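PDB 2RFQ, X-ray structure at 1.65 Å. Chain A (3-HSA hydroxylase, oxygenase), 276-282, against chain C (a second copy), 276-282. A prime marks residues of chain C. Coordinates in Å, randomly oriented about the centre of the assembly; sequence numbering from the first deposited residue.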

ATOM      1  N   ASP A 276       3.119 -20.218  10.789  1.00 18.65           N
ATOM      2  CA  ASP A 276       2.373 -19.249   9.983  1.00 15.43           C
ATOM      3  C   ASP A 276       3.352 -18.177   9.512  1.00 13.75           C
ATOM      4  O   ASP A 276       3.645 -17.224  10.244  1.00 12.18           O
ATOM      5  CB  ASP A 276       1.250 -18.627  10.821  1.00 15.90           C
ATOM      6  CG  ASP A 276       0.422 -17.577  10.057  1.00 14.65           C
ATOM      7  OD1 ASP A 276      -0.580 -17.120  10.626  1.00 17.25           O
ATOM      8  OD2 ASP A 276       0.736 -17.219   8.907  1.00 14.15           O
ATOM      9  N   PRO A 277       3.822 -18.297   8.266  1.00 11.87           N
ATOM     10  CA  PRO A 277       4.824 -17.328   7.870  1.00 10.60           C
ATOM     11  C   PRO A 277       4.225 -15.938   7.704  1.00 10.18           C
ATOM     12  O   PRO A 277       4.948 -14.949   7.798  1.00  9.06           O
ATOM     13  CB  PRO A 277       5.339 -17.866   6.522  1.00 11.31           C
ATOM     14  CG  PRO A 277       4.205 -18.664   5.969  1.00 11.03           C
ATOM     15  CD  PRO A 277       3.490 -19.247   7.181  1.00 12.50           C
ATOM     16  N   PHE A 278       2.928 -15.844   7.408  1.00  9.01           N
ATOM     17  CA  PHE A 278       2.332 -14.516   7.248  1.00  9.32           C
ATOM     18  C   PHE A 278       2.282 -13.735   8.556  1.00  9.24           C
ATOM     19  O   PHE A 278       2.534 -12.529   8.557  1.00  9.21           O
ATOM     20  CB  PHE A 278       0.961 -14.624   6.585  1.00  9.62           C
ATOM     21  CG  PHE A 278       1.028 -15.234   5.217  1.00  9.11           C
ATOM     22  CD1 PHE A 278       1.463 -14.484   4.125  1.00 12.32           C
ATOM     23  CD2 PHE A 278       0.711 -16.583   5.023  1.00  9.94           C
ATOM     24  CE1 PHE A 278       1.553 -15.073   2.840  1.00 11.16           C
ATOM     25  CE2 PHE A 278       0.800 -17.169   3.750  1.00 10.34           C
ATOM     26  CZ  PHE A 278       1.221 -16.413   2.666  1.00 11.17           C
ATOM     27  N   ALA A 279       1.968 -14.410   9.658  1.00  8.33           N
ATOM     28  CA  ALA A 279       1.953 -13.728  10.949  1.00  8.39           C
ATOM     29  C   ALA A 279       3.368 -13.229  11.266  1.00  8.60           C
ATOM     30  O   ALA A 279       3.549 -12.113  11.791  1.00  7.87           O
ATOM     31  CB  ALA A 279       1.438 -14.642  12.056  1.00  8.75           C
ATOM     32  N   LYS A 280       4.364 -14.047  10.926  1.00  6.62           N
ATOM     33  CA  LYS A 280       5.766 -13.662  11.141  1.00  7.68           C
ATOM     34  C   LYS A 280       6.117 -12.443  10.310  1.00  7.25           C
ATOM     35  O   LYS A 280       6.778 -11.496  10.795  1.00  8.19           O
ATOM     36  CB  LYS A 280       6.691 -14.822  10.806  1.00  7.18           C
ATOM     37  CG  LYS A 280       6.520 -15.985  11.771  1.00  7.10           C
ATOM     38  CD  LYS A 280       7.360 -17.179  11.357  1.00  7.96           C
ATOM     39  CE  LYS A 280       7.236 -18.310  12.369  1.00 10.01           C
ATOM     40  NZ  LYS A 280       8.054 -19.484  11.897  1.00 11.88           N
ATOM     41  N   VAL A 281       5.673 -12.427   9.050  1.00  7.33           N
ATOM     42  CA  VAL A 281       5.973 -11.267   8.193  1.00  7.34           C
ATOM     43  C   VAL A 281       5.320  -9.975   8.738  1.00  7.98           C
ATOM     44  O   VAL A 281       5.925  -8.896   8.749  1.00  9.18           O
ATOM     45  CB  VAL A 281       5.530 -11.527   6.734  1.00  7.87           C
ATOM     46  CG1 VAL A 281       5.514 -10.215   5.925  1.00  9.81           C
ATOM     47  CG2 VAL A 281       6.449 -12.590   6.128  1.00  7.70           C
ATOM     48  N   ARG A 282       4.082 -10.074   9.205  1.00  8.17           N
ATOM     49  CA  ARG A 282       3.419  -8.868   9.731  1.00  7.95           C
ATOM     50  C   ARG A 282       4.179  -8.330  10.929  1.00  7.68           C
ATOM     51  O   ARG A 282       4.307  -7.117  11.079  1.00  7.91           O
ATOM     52  CB  ARG A 282       1.969  -9.148  10.099  1.00  9.02           C
ATOM     53  CG  ARG A 282       1.124  -9.665   8.921  1.00  9.55           C
ATOM     54  CD  ARG A 282       0.811  -8.589   7.839  1.00 14.67           C
ATOM     55  NE  ARG A 282       1.788  -8.498   6.749  1.00 19.95           N
ATOM     56  CZ  ARG A 282       1.847  -9.315   5.694  1.00 21.41           C
ATOM     57  NH1 ARG A 282       2.761  -9.105   4.748  1.00 22.11           N
ATOM     58  NH2 ARG A 282       1.018 -10.352   5.589  1.00 21.33           N
TER
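Chain C (276-282) DPFAKVR

Two copies of the segment Asp-Pro-Phe-Ala-Lys-Val-Arg meet through the first turns of their helices, each running from residue 277 through 282 and continuing later in its chain. The N-to-C directions of the two helices make an angle of 81°, close to perpendicular, and their axes come no nearer than 12.5 Å, so side chains rather than backbones fill the space between them. At the start of the helices like residues lie nearest each other: the CA atoms of Pro277 and Pro277′ lie 8.8 Å apart, as do those of Phe278 and Phe278′.

Chain C enters with Asp276′ in an extended conformation (phi/psi -116/95) at the N-cap position. Its chi1 is t, and OD1 turns back to accept weak hydrogen bonds from Phe278′ N (3.0 Å) and Ala279′ N (3.2 Å), meeting amide groups that the first helical turn leaves without backbone acceptors. Asp276 also caps the helix of chain A, its OD2 accepting from Ala279 N at 3.2 Å; neither aspartate reaches the other stretch.

Pro277′ begins the helix (-69/-24) and directs its CA-to-CB bond toward chain A. Its CB packs 3.9 Å from Phe278 CZ, while its CG lies 4.3 Å from Pro277 CG, where the two C-gamma endo rings meet.

Phe278′ provides the largest contact on its side, with 76 Å² covered by the chain A stretch. Its CA-to-CB bond points sideways, but chi1 of -62° (m) and chi2 of -76° bring the end of the ring nearer the partner. There CE1 approaches Phe278 CE1 to 3.4 Å; the two rings are oblique, with planes at 57° and centroids 4.8 Å apart. The same ring places CZ 3.9 Å from Pro277 CB and 3.8 Å from Val281 CG2, so it fits against residues one helical turn apart.

Ala279′ and Lys280′ make no contact with the chain A stretch. The lysine is extended beyond its m chi1, with chi2 to chi4 all t, and its NZ is hydrogen-bonded elsewhere in the structure.

Val281′ returns to the contact one turn after Pro277′, its N bonded to Pro277′ O at 3.0 Å. Buried and with chi1 t, it sets CG2 3.7 Å from Phe278 CZ, the counterpart of Val281 against Phe278′.

Arg282′ continues the helix through a bond from its N to Phe278′ O (3.0 Å), but the nearest approach of its side chain to the chain A stretch is NH2 to Phe278 CE1, 5.8 Å. No hydrogen bond crosses between the stretches; the 254 Å² buried here rests on apolar packing.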

ATOM      1  N   ASP C 276       6.500 -22.263  -1.803  1.00 18.98           N
ATOM      2  CA  ASP C 276       6.539 -20.811  -1.664  1.00 16.38           C
ATOM      3  C   ASP C 276       5.113 -20.248  -1.650  1.00 13.94           C
ATOM      4  O   ASP C 276       4.555 -19.951  -2.717  1.00 13.83           O
ATOM      5  CB  ASP C 276       7.334 -20.208  -2.830  1.00 16.30           C
ATOM      6  CG  ASP C 276       7.490 -18.693  -2.730  1.00 17.34           C
ATOM      7  OD1 ASP C 276       6.971 -18.079  -1.781  1.00 18.39           O
ATOM      8  OD2 ASP C 276       8.182 -18.133  -3.602  1.00 20.30           O
ATOM      9  N   PRO C 277       4.544 -20.040  -0.449  1.00 12.36           N
ATOM     10  CA  PRO C 277       3.197 -19.485  -0.468  1.00 11.18           C
ATOM     11  C   PRO C 277       3.120 -18.043  -0.951  1.00 10.26           C
ATOM     12  O   PRO C 277       2.065 -17.605  -1.416  1.00  9.44           O
ATOM     13  CB  PRO C 277       2.744 -19.590   0.997  1.00 11.38           C
ATOM     14  CG  PRO C 277       3.991 -19.567   1.796  1.00 12.07           C
ATOM     15  CD  PRO C 277       5.015 -20.296   0.933  1.00 11.80           C
ATOM     16  N   PHE C 278       4.215 -17.302  -0.826  1.00  9.11           N
ATOM     17  CA  PHE C 278       4.208 -15.895  -1.215  1.00  9.06           C
ATOM     18  C   PHE C 278       4.048 -15.701  -2.713  1.00  8.39           C
ATOM     19  O   PHE C 278       3.303 -14.815  -3.134  1.00  8.64           O
ATOM     20  CB  PHE C 278       5.466 -15.207  -0.693  1.00  8.21           C
ATOM     21  CG  PHE C 278       5.555 -15.224   0.803  1.00  8.19           C
ATOM     22  CD1 PHE C 278       4.773 -14.358   1.562  1.00 10.26           C
ATOM     23  CD2 PHE C 278       6.343 -16.174   1.448  1.00 12.21           C
ATOM     24  CE1 PHE C 278       4.834 -14.384   2.978  1.00 10.50           C
ATOM     25  CE2 PHE C 278       6.403 -16.221   2.836  1.00 11.55           C
ATOM     26  CZ  PHE C 278       5.660 -15.326   3.605  1.00 11.28           C
ATOM     27  N   ALA C 279       4.703 -16.547  -3.518  1.00  8.75           N
ATOM     28  CA  ALA C 279       4.535 -16.481  -4.971  1.00  8.87           C
ATOM     29  C   ALA C 279       3.067 -16.752  -5.357  1.00  8.42           C
ATOM     30  O   ALA C 279       2.499 -16.096  -6.256  1.00  8.60           O
ATOM     31  CB  ALA C 279       5.444 -17.487  -5.646  1.00  9.28           C
ATOM     32  N   LYS C 280       2.435 -17.679  -4.638  1.00  7.55           N
ATOM     33  CA  LYS C 280       1.006 -17.973  -4.872  1.00  7.62           C
ATOM     34  C   LYS C 280       0.147 -16.772  -4.518  1.00  8.11           C
ATOM     35  O   LYS C 280      -0.780 -16.439  -5.249  1.00  7.93           O
ATOM     36  CB  LYS C 280       0.574 -19.195  -4.066  1.00  7.39           C
ATOM     37  CG  LYS C 280       1.330 -20.441  -4.462  1.00  8.35           C
ATOM     38  CD  LYS C 280       0.955 -21.612  -3.562  1.00 10.44           C
ATOM     39  CE  LYS C 280       1.667 -22.870  -4.049  1.00 11.63           C
ATOM     40  NZ  LYS C 280       1.349 -23.995  -3.119  1.00 12.92           N
ATOM     41  N   VAL C 281       0.457 -16.114  -3.401  1.00  7.64           N
ATOM     42  CA  VAL C 281      -0.317 -14.933  -3.023  1.00  7.32           C
ATOM     43  C   VAL C 281      -0.187 -13.835  -4.080  1.00  7.87           C
ATOM     44  O   VAL C 281      -1.177 -13.213  -4.452  1.00  8.51           O
ATOM     45  CB  VAL C 281       0.081 -14.416  -1.616  1.00  7.36           C
ATOM     46  CG1 VAL C 281      -0.536 -13.022  -1.363  1.00  9.27           C
ATOM     47  CG2 VAL C 281      -0.356 -15.435  -0.569  1.00  7.80           C
ATOM     48  N   ARG C 282       1.015 -13.621  -4.596  1.00  7.47           N
ATOM     49  CA  ARG C 282       1.182 -12.531  -5.557  1.00  8.10           C
ATOM     50  C   ARG C 282       0.343 -12.815  -6.792  1.00  7.86           C
ATOM     51  O   ARG C 282      -0.246 -11.881  -7.374  1.00  8.23           O
ATOM     52  CB  ARG C 282       2.648 -12.322  -5.935  1.00  8.44           C
ATOM     53  CG  ARG C 282       3.529 -11.931  -4.751  1.00  9.48           C
ATOM     54  CD  ARG C 282       3.229 -10.546  -4.144  1.00 13.56           C
ATOM     55  NE  ARG C 282       2.239 -10.480  -3.072  1.00 18.01           N
ATOM     56  CZ  ARG C 282       2.458 -10.749  -1.778  1.00 19.18           C
ATOM     57  NH1 ARG C 282       3.642 -11.197  -1.341  1.00 19.12           N
ATOM     58  NH2 ARG C 282       1.466 -10.598  -0.909  1.00 20.95           N
TER